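Local atomic coordinates of endoglucanase (Clostridium thermocellum, PDB entry 2E4T), a protein that hydrolyses internal beta-1,4-glucosidic bonds of cellulose and probably xyloglucan, acting through the family 44 glycoside hydrolase module of a larger, multi-domain enzyme. Residues 342-345 against 346-350; 255-258 against 259-262; 85-88 against 89-93; 220-223 against 224-227; 123-126 against 127-130. All coordinates share one frame; numbering follows the deposited sequence. Where two conformers were deposited one is given.

Contact 1: 342-345 against 346-350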
loop_
_atom_site.group_PDB
_atom_site.type_symbol
_atom_site.label_atom_id
_atom_site.label_comp_id
_atom_site.label_asym_id
_atom_site.label_seq_id
_atom_site.Cartn_x
_atom_site.Cartn_y
_atom_site.Cartn_z
ATOM N N LEU A 342 -14.190 -4.827 2.063
ATOM C CA LEU A 342 -13.075 -5.484 2.757
ATOM C C LEU A 342 -13.223 -5.300 4.277
ATOM O O LEU A 342 -12.998 -6.236 5.063
ATOM C CB LEU A 342 -11.741 -4.927 2.257
ATOM C CG LEU A 342 -11.412 -5.292 0.810
ATOM C CD1 LEU A 342 -10.247 -4.435 0.290
ATOM C CD2 LEU A 342 -11.067 -6.803 0.683
ATOM N N LEU A 343 -13.541 -4.062 4.700
ATOM C CA LEU A 343 -13.646 -3.779 6.133
ATOM C C LEU A 343 -14.836 -4.551 6.775
ATOM O O LEU A 343 -14.726 -4.999 7.923
ATOM C CB LEU A 343 -13.773 -2.287 6.375
ATOM C CG LEU A 343 -12.498 -1.507 6.026
ATOM C CD1 LEU A 343 -12.819 -0.023 5.917
ATOM C CD2 LEU A 343 -11.384 -1.748 7.038
ATOM N N ASP A 344 -15.929 -4.681 6.030
ATOM C CA ASP A 344 -17.092 -5.458 6.516
ATOM C C ASP A 344 -16.721 -6.917 6.673
ATOM O O ASP A 344 -17.122 -7.593 7.630
ATOM C CB ASP A 344 -18.253 -5.289 5.550
ATOM C CG ASP A 344 -19.459 -6.200 5.811
ATOM O OD1 ASP A 344 -20.173 -5.842 6.715
ATOM O OD2 ASP A 344 -19.704 -7.228 5.125
ATOM N N SER A 345 -15.922 -7.458 5.738
ATOM C CA SER A 345 -15.435 -8.814 5.888
ATOM C C SER A 345 -14.566 -8.989 7.109
ATOM O O SER A 345 -14.696 -9.993 7.833
ATOM C CB SER A 345 -14.698 -9.237 4.599
ATOM O OG SER A 345 -15.614 -9.476 3.566
ATOM N N ILE A 346 -13.671 -8.024 7.365
ATOM C CA ILE A 346 -12.887 -8.054 8.582
ATOM C C ILE A 346 -13.796 -8.089 9.826
ATOM O O ILE A 346 -13.598 -8.901 10.746
ATOM C CB ILE A 346 -11.908 -6.885 8.632
ATOM C CG1 ILE A 346 -10.747 -7.138 7.634
ATOM C CG2 ILE A 346 -11.392 -6.671 10.049
ATOM C CD1 ILE A 346 -9.914 -5.906 7.347
ATOM N N GLU A 347 -14.810 -7.198 9.841
ATOM C CA GLU A 347 -15.697 -7.139 11.027
ATOM C C GLU A 347 -16.425 -8.465 11.247
ATOM O O GLU A 347 -16.665 -8.856 12.385
ATOM C CB GLU A 347 -16.711 -5.999 10.853
ATOM C CG GLU A 347 -16.088 -4.664 10.920
ATOM C CD GLU A 347 -17.069 -3.503 10.682
ATOM O OE1 GLU A 347 -18.159 -3.693 10.069
ATOM O OE2 GLU A 347 -16.733 -2.363 11.107
ATOM N N LYS A 348 -16.786 -9.148 10.156
ATOM C CA LYS A 348 -17.550 -10.375 10.275
ATOM C C LYS A 348 -16.678 -11.573 10.624
ATOM O O LYS A 348 -17.124 -12.460 11.362
ATOM C CB LYS A 348 -18.299 -10.652 8.940
ATOM C CG LYS A 348 -19.508 -9.726 8.695
ATOM C CD LYS A 348 -20.115 -9.884 7.303
ATOM C CE LYS A 348 -21.430 -9.090 7.235
ATOM N NZ LYS A 348 -21.832 -8.844 5.844
ATOM N N TYR A 349 -15.466 -11.656 10.052
ATOM C CA TYR A 349 -14.672 -12.872 10.124
ATOM C C TYR A 349 -13.387 -12.771 10.948
ATOM O O TYR A 349 -12.902 -13.807 11.437
ATOM C CB TYR A 349 -14.365 -13.403 8.743
ATOM C CG TYR A 349 -15.593 -13.959 8.062
ATOM C CD1 TYR A 349 -16.278 -13.260 7.073
ATOM C CD2 TYR A 349 -16.088 -15.247 8.422
ATOM C CE1 TYR A 349 -17.430 -13.784 6.490
ATOM C CE2 TYR A 349 -17.239 -15.762 7.835
ATOM C CZ TYR A 349 -17.880 -15.040 6.837
ATOM O OH TYR A 349 -18.991 -15.589 6.281
ATOM N N TYR A 350 -12.792 -11.581 11.113
ATOM C CA TYR A 350 -11.629 -11.499 11.989
ATOM C C TYR A 350 -11.499 -10.079 12.529
ATOM O O TYR A 350 -10.610 -9.276 12.119
ATOM C CB TYR A 350 -10.336 -11.961 11.308
ATOM C CG TYR A 350 -9.200 -12.295 12.257
ATOM C CD1 TYR A 350 -8.075 -12.965 11.794
ATOM C CD2 TYR A 350 -9.270 -11.973 13.602
ATOM C CE1 TYR A 350 -7.040 -13.294 12.637
ATOM C CE2 TYR A 350 -8.250 -12.340 14.478
ATOM C CZ TYR A 350 -7.122 -12.983 14.007
ATOM O OH TYR A 350 -6.082 -13.329 14.842
#

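Contact 2: 255-258 against 259-262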
loop_
_atom_site.group_PDB
_atom_site.type_symbol
_atom_site.label_atom_id
_atom_site.label_comp_id
_atom_site.label_asym_id
_atom_site.label_seq_id
_atom_site.Cartn_x
_atom_site.Cartn_y
_atom_site.Cartn_z
ATOM N N ARG A 255 -18.677 -16.020 0.722
ATOM C CA ARG A 255 -19.041 -15.116 -0.330
ATOM C C ARG A 255 -17.853 -14.870 -1.298
ATOM O O ARG A 255 -18.066 -14.579 -2.493
ATOM C CB ARG A 255 -19.543 -13.773 0.285
ATOM C CG ARG A 255 -20.330 -12.886 -0.663
ATOM C CD ARG A 255 -20.953 -11.744 0.083
ATOM N NE ARG A 255 -19.997 -10.678 0.473
ATOM C CZ ARG A 255 -19.843 -9.494 -0.096
ATOM N NH1 ARG A 255 -20.508 -9.161 -1.207
ATOM N NH2 ARG A 255 -19.031 -8.611 0.476
ATOM N N TRP A 256 -16.645 -14.862 -0.747
ATOM C CA TRP A 256 -15.415 -14.660 -1.519
ATOM C C TRP A 256 -14.249 -15.191 -0.710
ATOM O O TRP A 256 -14.361 -15.423 0.533
ATOM C CB TRP A 256 -15.185 -13.225 -1.980
ATOM C CG TRP A 256 -15.136 -12.123 -0.975
ATOM C CD1 TRP A 256 -15.579 -12.107 0.345
ATOM C CD2 TRP A 256 -14.697 -10.782 -1.251
ATOM N NE1 TRP A 256 -15.445 -10.834 0.873
ATOM C CE2 TRP A 256 -14.900 -10.017 -0.076
ATOM C CE3 TRP A 256 -14.166 -10.170 -2.392
ATOM C CZ2 TRP A 256 -14.600 -8.663 -0.027
ATOM C CZ3 TRP A 256 -13.877 -8.832 -2.342
ATOM C CH2 TRP A 256 -14.090 -8.086 -1.163
ATOM N N PHE A 257 -13.117 -15.365 -1.377
ATOM C CA PHE A 257 -11.893 -15.853 -0.757
ATOM C C PHE A 257 -11.453 -14.959 0.397
ATOM O O PHE A 257 -10.937 -15.494 1.410
ATOM C CB PHE A 257 -10.774 -16.049 -1.790
ATOM C CG PHE A 257 -9.510 -16.488 -1.143
ATOM C CD1 PHE A 257 -9.322 -17.798 -0.744
ATOM C CD2 PHE A 257 -8.496 -15.556 -0.904
ATOM C CE1 PHE A 257 -8.174 -18.184 -0.049
ATOM C CE2 PHE A 257 -7.343 -15.930 -0.219
ATOM C CZ PHE A 257 -7.173 -17.249 0.210
ATOM N N ILE A 258 -11.652 -13.641 0.318
ATOM C CA ILE A 258 -11.294 -12.788 1.464
ATOM C C ILE A 258 -11.890 -13.310 2.751
ATOM O O ILE A 258 -11.215 -13.364 3.801
ATOM C CB ILE A 258 -11.839 -11.355 1.195
ATOM C CG1 ILE A 258 -11.150 -10.699 -0.023
ATOM C CG2 ILE A 258 -11.740 -10.496 2.442
ATOM C CD1 ILE A 258 -9.668 -10.437 0.142
ATOM N N ASP A 259 -13.185 -13.710 2.727
ATOM C CA ASP A 259 -13.827 -14.200 3.965
ATOM C C ASP A 259 -13.223 -15.501 4.442
ATOM O O ASP A 259 -13.057 -15.716 5.656
ATOM C CB ASP A 259 -15.320 -14.419 3.711
ATOM C CG ASP A 259 -16.090 -13.107 3.542
ATOM O OD1 ASP A 259 -15.573 -12.047 3.937
ATOM O OD2 ASP A 259 -17.257 -13.201 3.053
ATOM N N TYR A 260 -12.948 -16.427 3.503
ATOM C CA TYR A 260 -12.299 -17.697 3.849
ATOM C C TYR A 260 -10.940 -17.429 4.516
ATOM O O TYR A 260 -10.595 -18.028 5.553
ATOM C CB TYR A 260 -12.135 -18.535 2.597
ATOM C CG TYR A 260 -11.325 -19.805 2.783
ATOM C CD1 TYR A 260 -11.956 -21.027 3.029
ATOM C CD2 TYR A 260 -9.952 -19.793 2.636
ATOM C CE1 TYR A 260 -11.233 -22.202 3.128
ATOM C CE2 TYR A 260 -9.206 -20.973 2.741
ATOM C CZ TYR A 260 -9.860 -22.172 2.972
ATOM O OH TYR A 260 -9.092 -23.328 3.009
ATOM N N TYR A 261 -10.147 -16.534 3.900
ATOM C CA TYR A 261 -8.809 -16.273 4.455
ATOM C C TYR A 261 -8.907 -15.724 5.856
ATOM O O TYR A 261 -8.223 -16.184 6.785
ATOM C CB TYR A 261 -8.082 -15.275 3.512
ATOM C CG TYR A 261 -6.688 -14.985 3.904
ATOM C CD1 TYR A 261 -5.662 -15.888 3.636
ATOM C CD2 TYR A 261 -6.343 -13.779 4.545
ATOM C CE1 TYR A 261 -4.343 -15.631 3.961
ATOM C CE2 TYR A 261 -5.007 -13.515 4.864
ATOM C CZ TYR A 261 -4.021 -14.392 4.549
ATOM O OH TYR A 261 -2.714 -14.040 4.832
ATOM N N LEU A 262 -9.776 -14.724 6.053
ATOM C CA LEU A 262 -9.928 -14.148 7.395
ATOM C C LEU A 262 -10.411 -15.211 8.387
ATOM O O LEU A 262 -9.896 -15.294 9.512
ATOM C CB LEU A 262 -10.922 -12.972 7.326
ATOM C CG LEU A 262 -10.384 -11.741 6.606
ATOM C CD1 LEU A 262 -11.556 -10.839 6.246
ATOM C CD2 LEU A 262 -9.356 -11.003 7.457
HETATM O O HOH W 1 -18.937 -15.245 3.485
HETATM O O HOH W 2 -18.930 -11.159 3.069
#

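Contact 3: 85-88 against 89-93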
loop_
_atom_site.group_PDB
_atom_site.type_symbol
_atom_site.label_atom_id
_atom_site.label_comp_id
_atom_site.label_asym_id
_atom_site.label_seq_id
_atom_site.Cartn_x
_atom_site.Cartn_y
_atom_site.Cartn_z
ATOM N N THR A 85 27.295 -10.552 2.184
ATOM C CA THR A 85 26.862 -10.486 3.565
ATOM C C THR A 85 25.395 -10.856 3.641
ATOM O O THR A 85 24.569 -10.320 2.837
ATOM C CB THR A 85 27.070 -9.103 4.136
ATOM O OG1 THR A 85 28.438 -8.771 3.990
ATOM C CG2 THR A 85 26.648 -8.948 5.583
ATOM N N PRO A 86 25.002 -11.784 4.521
ATOM C CA PRO A 86 23.592 -12.176 4.617
ATOM C C PRO A 86 22.684 -10.952 4.734
ATOM O O PRO A 86 22.968 -10.002 5.476
ATOM C CB PRO A 86 23.512 -13.067 5.857
ATOM C CG PRO A 86 24.935 -13.678 5.903
ATOM C CD PRO A 86 25.846 -12.506 5.501
ATOM N N ALA A 87 21.564 -11.045 4.013
ATOM C CA ALA A 87 20.500 -10.047 4.093
ATOM C C ALA A 87 20.927 -8.659 3.692
ATOM O O ALA A 87 20.155 -7.716 3.953
ATOM C CB ALA A 87 19.838 -10.038 5.494
ATOM N N SER A 88 22.060 -8.471 2.996
ATOM C CA SER A 88 22.481 -7.094 2.673
ATOM C C SER A 88 21.473 -6.381 1.787
ATOM O O SER A 88 21.366 -5.129 1.868
ATOM C CB SER A 88 23.873 -7.067 2.075
ATOM O OG SER A 88 23.852 -7.777 0.847
ATOM N N VAL A 89 20.728 -7.075 0.933
ATOM C CA VAL A 89 19.660 -6.386 0.181
ATOM C C VAL A 89 18.681 -5.740 1.177
ATOM O O VAL A 89 18.260 -4.584 0.986
ATOM C CB VAL A 89 18.949 -7.397 -0.746
ATOM C CG1 VAL A 89 17.604 -6.875 -1.216
ATOM C CG2 VAL A 89 19.841 -7.710 -1.914
ATOM N N VAL A 90 18.258 -6.500 2.178
ATOM C CA VAL A 90 17.229 -6.050 3.127
ATOM C C VAL A 90 17.790 -5.047 4.125
ATOM O O VAL A 90 17.102 -4.066 4.478
ATOM C CB VAL A 90 16.553 -7.263 3.773
ATOM C CG1 VAL A 90 15.687 -6.853 4.937
ATOM C CG2 VAL A 90 15.731 -7.996 2.706
ATOM N N THR A 91 19.037 -5.254 4.588
ATOM C CA THR A 91 19.586 -4.295 5.528
ATOM C C THR A 91 19.935 -2.975 4.820
ATOM O O THR A 91 19.777 -1.889 5.432
ATOM C CB THR A 91 20.776 -4.870 6.296
ATOM O OG1 THR A 91 21.870 -5.163 5.395
ATOM C CG2 THR A 91 20.393 -6.128 7.062
ATOM N N THR A 92 20.343 -3.006 3.546
ATOM C CA THR A 92 20.493 -1.737 2.835
ATOM C C THR A 92 19.132 -1.049 2.693
ATOM O O THR A 92 19.002 0.168 2.904
ATOM C CB THR A 92 21.141 -1.946 1.430
ATOM O OG1 THR A 92 22.444 -2.516 1.628
ATOM C CG2 THR A 92 21.267 -0.665 0.673
ATOM N N PHE A 93 18.096 -1.837 2.376
ATOM C CA PHE A 93 16.771 -1.275 2.192
ATOM C C PHE A 93 16.283 -0.612 3.489
ATOM O O PHE A 93 15.778 0.542 3.472
ATOM C CB PHE A 93 15.817 -2.433 1.797
ATOM C CG PHE A 93 14.445 -1.977 1.430
ATOM C CD1 PHE A 93 14.111 -1.748 0.107
ATOM C CD2 PHE A 93 13.435 -1.823 2.412
ATOM C CE1 PHE A 93 12.806 -1.305 -0.237
ATOM C CE2 PHE A 93 12.157 -1.415 2.082
ATOM C CZ PHE A 93 11.857 -1.141 0.756
HETATM O O HOH W 3 23.554 -7.306 5.940
#

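Contact 4: 220-223 against 224-227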
loop_
_atom_site.group_PDB
_atom_site.type_symbol
_atom_site.label_atom_id
_atom_site.label_comp_id
_atom_site.label_asym_id
_atom_site.label_seq_id
_atom_site.Cartn_x
_atom_site.Cartn_y
_atom_site.Cartn_z
ATOM N N LYS A 220 7.505 -16.420 16.969
ATOM C CA LYS A 220 8.373 -16.974 18.006
ATOM C C LYS A 220 9.661 -16.167 18.146
ATOM O O LYS A 220 10.235 -16.077 19.253
ATOM C CB LYS A 220 8.677 -18.425 17.709
ATOM C CG LYS A 220 7.576 -19.343 18.061
ATOM C CD LYS A 220 7.990 -20.735 18.278
ATOM C CE LYS A 220 7.846 -21.510 17.015
ATOM N NZ LYS A 220 8.269 -22.947 17.274
ATOM N N VAL A 221 10.135 -15.569 17.047
ATOM C CA VAL A 221 11.367 -14.764 17.084
ATOM C C VAL A 221 11.046 -13.323 17.496
ATOM O O VAL A 221 11.775 -12.726 18.302
ATOM C CB VAL A 221 12.064 -14.768 15.701
ATOM C CG1 VAL A 221 13.295 -13.892 15.706
ATOM C CG2 VAL A 221 12.400 -16.213 15.318
ATOM N N ASP A 222 9.985 -12.746 16.913
ATOM C CA ASP A 222 9.595 -11.365 17.169
ATOM C C ASP A 222 8.107 -11.335 17.435
ATOM O O ASP A 222 7.296 -11.213 16.506
ATOM C CB ASP A 222 9.944 -10.418 16.027
ATOM C CG ASP A 222 9.728 -8.980 16.410
ATOM O OD1 ASP A 222 9.033 -8.721 17.443
ATOM O OD2 ASP A 222 10.242 -8.092 15.673
ATOM N N PRO A 223 7.707 -11.453 18.711
ATOM C CA PRO A 223 6.285 -11.473 19.033
ATOM C C PRO A 223 5.575 -10.181 18.681
ATOM O O PRO A 223 4.317 -10.161 18.722
ATOM C CB PRO A 223 6.262 -11.701 20.560
ATOM C CG PRO A 223 7.635 -12.170 20.930
ATOM C CD PRO A 223 8.567 -11.680 19.891
ATOM N N TYR A 224 6.327 -9.107 18.435
ATOM C CA TYR A 224 5.735 -7.794 18.193
ATOM C C TYR A 224 5.590 -7.512 16.705
ATOM O O TYR A 224 4.971 -6.491 16.323
ATOM C CB TYR A 224 6.636 -6.696 18.817
ATOM C CG TYR A 224 6.842 -6.992 20.276
ATOM C CD1 TYR A 224 5.866 -6.761 21.211
ATOM C CD2 TYR A 224 8.025 -7.559 20.717
ATOM C CE1 TYR A 224 6.083 -7.118 22.571
ATOM C CE2 TYR A 224 8.281 -7.901 22.051
ATOM C CZ TYR A 224 7.285 -7.706 22.958
ATOM O OH TYR A 224 7.477 -8.030 24.285
ATOM N N ALA A 225 6.155 -8.352 15.840
ATOM C CA ALA A 225 6.106 -8.077 14.399
ATOM C C ALA A 225 4.698 -8.328 13.868
ATOM O O ALA A 225 4.019 -9.272 14.303
ATOM C CB ALA A 225 7.120 -8.973 13.693
ATOM N N GLU A 226 4.303 -7.509 12.902
ATOM C CA GLU A 226 2.984 -7.656 12.277
ATOM C C GLU A 226 3.108 -8.494 11.019
ATOM O O GLU A 226 4.001 -8.232 10.191
ATOM C CB GLU A 226 2.420 -6.268 11.951
ATOM C CG GLU A 226 1.984 -5.574 13.214
ATOM C CD GLU A 226 1.426 -4.176 12.997
ATOM O OE1 GLU A 226 1.974 -3.399 12.187
ATOM O OE2 GLU A 226 0.424 -3.851 13.639
ATOM N N ILE A 227 2.186 -9.445 10.879
ATOM C CA ILE A 227 2.131 -10.293 9.686
ATOM C C ILE A 227 1.040 -9.799 8.761
ATOM O O ILE A 227 -0.132 -9.605 9.147
ATOM C CB ILE A 227 1.868 -11.777 10.129
ATOM C CG1 ILE A 227 3.103 -12.345 10.812
ATOM C CG2 ILE A 227 1.411 -12.613 8.932
ATOM C CD1 ILE A 227 4.272 -12.676 9.782
HETATM O O HOH W 4 2.613 -9.431 16.789
#

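Contact 5: 123-126 against 127-130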
loop_
_atom_site.group_PDB
_atom_site.type_symbol
_atom_site.label_atom_id
_atom_site.label_comp_id
_atom_site.label_asym_id
_atom_site.label_seq_id
_atom_site.Cartn_x
_atom_site.Cartn_y
_atom_site.Cartn_z
ATOM N N VAL A 123 16.959 -20.146 -15.294
ATOM C CA VAL A 123 16.581 -21.451 -14.749
ATOM C C VAL A 123 15.663 -22.122 -15.759
ATOM O O VAL A 123 14.607 -21.581 -16.110
ATOM C CB VAL A 123 15.881 -21.289 -13.382
ATOM C CG1 VAL A 123 15.444 -22.629 -12.881
ATOM C CG2 VAL A 123 16.826 -20.601 -12.374
ATOM N N SER A 124 16.086 -23.295 -16.258
ATOM C CA SER A 124 15.296 -23.964 -17.271
ATOM C C SER A 124 14.026 -24.574 -16.675
ATOM O O SER A 124 13.943 -24.811 -15.441
ATOM C CB SER A 124 16.120 -25.079 -17.910
ATOM O OG SER A 124 16.216 -26.138 -16.982
ATOM N N GLN A 125 13.056 -24.931 -17.511
ATOM C CA GLN A 125 11.911 -25.654 -17.009
ATOM C C GLN A 125 12.321 -27.004 -16.442
ATOM O O GLN A 125 11.696 -27.532 -15.501
ATOM C CB GLN A 125 10.818 -25.799 -18.080
ATOM C CG GLN A 125 9.529 -26.304 -17.477
ATOM C CD GLN A 125 8.356 -26.224 -18.409
ATOM O OE1 GLN A 125 8.402 -25.675 -19.478
ATOM N NE2 GLN A 125 7.235 -26.793 -17.986
ATOM N N GLU A 126 13.414 -27.601 -16.959
ATOM C CA GLU A 126 13.874 -28.886 -16.434
ATOM C C GLU A 126 14.527 -28.719 -15.067
ATOM O O GLU A 126 14.657 -29.717 -14.349
ATOM C CB GLU A 126 14.831 -29.527 -17.458
ATOM C CG GLU A 126 14.087 -29.838 -18.758
ATOM C CD GLU A 126 13.876 -28.661 -19.638
ATOM O OE1 GLU A 126 14.797 -27.839 -19.848
ATOM O OE2 GLU A 126 12.717 -28.482 -20.155
ATOM N N GLU A 127 14.855 -27.486 -14.689
ATOM C CA GLU A 127 15.413 -27.147 -13.368
ATOM C C GLU A 127 14.340 -26.584 -12.433
ATOM O O GLU A 127 14.655 -25.996 -11.382
ATOM C CB GLU A 127 16.517 -26.119 -13.550
ATOM C CG GLU A 127 17.776 -26.718 -14.198
ATOM C CD GLU A 127 18.824 -25.695 -14.594
ATOM O OE1 GLU A 127 18.494 -24.516 -14.909
ATOM O OE2 GLU A 127 20.028 -26.096 -14.588
ATOM N N THR A 128 13.060 -26.804 -12.739
ATOM C CA THR A 128 11.980 -26.455 -11.830
ATOM C C THR A 128 12.269 -27.067 -10.486
ATOM O O THR A 128 12.729 -28.225 -10.353
ATOM C CB THR A 128 10.639 -26.938 -12.391
ATOM O OG1 THR A 128 10.349 -26.220 -13.593
ATOM C CG2 THR A 128 9.471 -26.763 -11.422
ATOM N N ALA A 129 11.974 -26.317 -9.400
ATOM C CA ALA A 129 12.323 -26.778 -8.071
ATOM C C ALA A 129 11.579 -28.072 -7.743
ATOM O O ALA A 129 10.385 -28.231 -8.076
ATOM C CB ALA A 129 11.926 -25.703 -7.058
ATOM N N PRO A 130 12.222 -28.973 -6.960
ATOM C CA PRO A 130 13.582 -28.871 -6.456
ATOM C C PRO A 130 14.615 -29.210 -7.543
ATOM O O PRO A 130 14.404 -30.112 -8.372
ATOM C CB PRO A 130 13.632 -29.930 -5.342
ATOM C CG PRO A 130 12.611 -30.978 -5.793
ATOM C CD PRO A 130 11.498 -30.164 -6.427
HETATM O O HOH W 5 13.964 -30.242 -11.692
#

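Contact 1: 342-345 against 346-350
From Leu342 to Tyr349 the backbone runs as regular helix, Ile346 N bonding to Leu342 O at 3.0 Å, Glu347 N to Leu343 O at 2.9 Å and Tyr349 N to Ser345 O at 2.9 Å. Tyr350 is the first residue to leave helical angles. On the exposed flank Asp344 and Lys348, four apart, form a salt bridge in the conformer given, with NZ 2.8 Å from OD2; for the second copy of Asp344 the bridge is less certain. The ammonium sits on the syn lone pair of OD2, the side shared with OD1, so that it also stays 3.5 Å from OD1. Asp344 contributes by carrying CG anti to its own backbone N (chi1 171°), which swings the carboxylate along the helix, while the extended Lys348 chain runs back across it. Glu347 OE1 lies 4.5 Å from Asp344 OD1, two like charges, and the lysine ammonium probably offsets part of their repulsion. An apolar touch, i to i+3, joins Leu343 CD2 to Ile346 CD1 at 4.4 Å, a loose contact. The Tyr349 ring offers an edge, close to its plane, to the carbonyl oxygen of Ser345. Ser345 OG itself turns to Asp259 and Trp256. Through these residues, and through Tyr349 on Leu262 and Asp263, the end of helix 338-349 rests on helix 257-272, just before the chain turns into barrel strand 354-360.

Contact 2: 255-258 against 259-262
Trp256 and Asp259 meet at nearly a right angle, the indole and carboxylate planes 87° apart. One face of the indole carries Ile258, whose CB rises 3.5 Å above the plane towards the rim. The edge belongs to Asp259: OD2 lies in the ring plane beside CD1, 3.4 Å away, and NE1 makes a weak hydrogen bond to OD1 at 3.3 Å. The firmer partner of both NE1 and OD1 is Ser345 OG, so the direct bond is one side of a small polar triangle. A chi1 of 57° puts Trp256 CG in the crowded position between backbone N and carbonyl carbon, which folds the ring back over the helix start. Two waters grip Asp259 OD2. One ties it to the backbone at Arg255 N; the other, at the guanidinium edge, bonds Arg255 NE and alone links the two charged groups, which fall short of a direct salt bridge. Arg255 NH1 has its salt bridge with Asp334.

Further along, Phe257, Tyr260 and Tyr261 form an aromatic cluster. The rings are inclined: Phe257 and Tyr260 lie at 32° to each other, with CE1 of Phe257 3.6 Å from CD2 of Tyr260, while Phe257 CE2 rests 3.9 Å from Tyr261 CB. Ile258 and Leu262 run side by side, CG2 to CD1 at 3.8 Å. Trp256 is the N-cap residue of helix 257-272, whose aromatic flank packs against helix 204-221 and strand 226-232, whereas Trp256, Ile258 and Leu262 face helix 338-349.

Contact 3: 85-88 against 89-93
Ser88 and Thr92 form the tight side of this helix start. The carbonyl oxygen of Ser88 is held twice, by Thr92 N at 2.9 Å and by Thr92 OG1 at 2.8 Å, the two donors arriving from opposite faces of the carbonyl plane. The hydroxyl can bend back because Thr92 OG1 lies beside its own backbone N, anti to the carbonyl carbon (chi1 -61°). Ala87 O takes one sound backbone bond, from Thr91 N at 2.8 Å, and a weak one from Val90 N. Ser88 OG is hydrogen-bonded to Glu82 O. Val89 and Val90 complete the packed part, buried against Phe43, with Leu72 and Leu73 also meeting Val89 and Leu165 meeting Val90.

The looser side runs along Thr91 and is partly hydrated. There a water joins Pro86 O to Thr91 OG1, 2.8 Å from each, while Thr91 CG2 only grazes Ala87 CB at 4.2 Å. The arrangement is a type II beta turn, Thr85 to Ser88, running directly into a helix with Ala87 as N-cap. It opens helix 88-99, the last helix of the long beta-alpha-beta crossover between the parallel strands 40-43 and 104-109 of the TIM-like barrel.

Contact 4: 220-223 against 224-227
Turned to the side of its own carbonyl carbon (chi1 -171°), the Asp222 carboxylate comes forward to where OD1 accepts the amide of Tyr224 at 2.9 Å. Tyr224 in turn sets CG beside its backbone N (chi1 -55°), which brings the ring obliquely past Pro223 C and presents an edge, near its plane, to the same OD1, with CD2 3.6 Å away. The amide meets OD1 from above the carboxylate plane, 35° out of it. This is an Asx turn, and it is merged with a type I beta turn from Asp222 to Ala225, closed by Ala225 N to Asp222 O at 3.2 Å. The closing amide comes straight along its own N-H but lies well above the carbonyl plane. Ala225 CB packs 3.8 Å from Asp222 CG, while Pro223 CD passes the ring at 4.2 Å from Tyr224 CD2. A water donates to Pro223 O at 2.7 Å and to Ala225 O, linking the two carbonyl oxygens.

Asp222 OD2 is bonded to the amide of Ala172, so both carboxylate oxygens are engaged and the group is fixed in rotation. Val221 and Asp222 lean on helix 158-169, Ala225 on strand 180-183, and the turn carries the chain from helix 204-221 into barrel strand 226-232.

Contact 5: 123-126 against 127-130
Glu127 reaches back to Ser124, and the two residues show the pattern of a capping box, only partly formed, around a short 3-10 turn. The Glu127 side chain, extended beyond CG, runs along the serine until OE1 accepts Ser124 N at 3.0 Å in a nearly straight bond, on the anti side of the carboxylate and 23° out of its plane. The return leg, from Glu127 N to Ser124 OG, is weak; it depends on a hydroxyl set between its own backbone N and carbonyl carbon (chi1 73°), and holds for one of two serine conformers. Separately, Ser124 O closes the turn by taking Glu127 N at 2.9 Å from well above the carbonyl plane. OE1 is engaged outside the turn as well, in a salt bridge with Arg133, and that cation probably favours the ionised carboxylate.

Val123 and Glu127 cross at a slant, with the methyl CG1 of Val123 3.7 Å from Glu127 CB; the same valine touches Arg133 and, on strand 134-138, Trp134. Gln125 and Thr128, by contrast, lie side by side and point the same way, CG to OG1 at 4.0 Å. Beyond the turn a water lies within bonding distance of the carbonyl oxygens of both Glu126 and Thr128. The whole is a surface loop between strands 121-122 and 134-138. Its second grip is on Gln125 O, which receives both Thr128 OG1, at 2.7 Å, and Thr128 N, at 3.2 Å, from the same face of the carbonyl plane.

In the fold
Followed from the N terminus, the five contacts come strictly in series; none nests or crosses. Contact 3 opens helix 88-99, contact 5 closes a surface turn before strand 134-138, contact 4 turns helix 204-221 into strand 226-232, contact 2 starts helix 257-272, and contact 1 ends helix 338-349. Four of them therefore mark the ends of helices in the barrel's outer layer. Contacts 1 and 2 alone touch, their centres 9 Å apart, so that helices 257-272 and 338-349 are joined through Ser345, Tyr349, Asp259 and Trp256. Contact 4 approaches contact 2 to about 6 Å between nearest atoms. Contact 5 stands apart at the periphery.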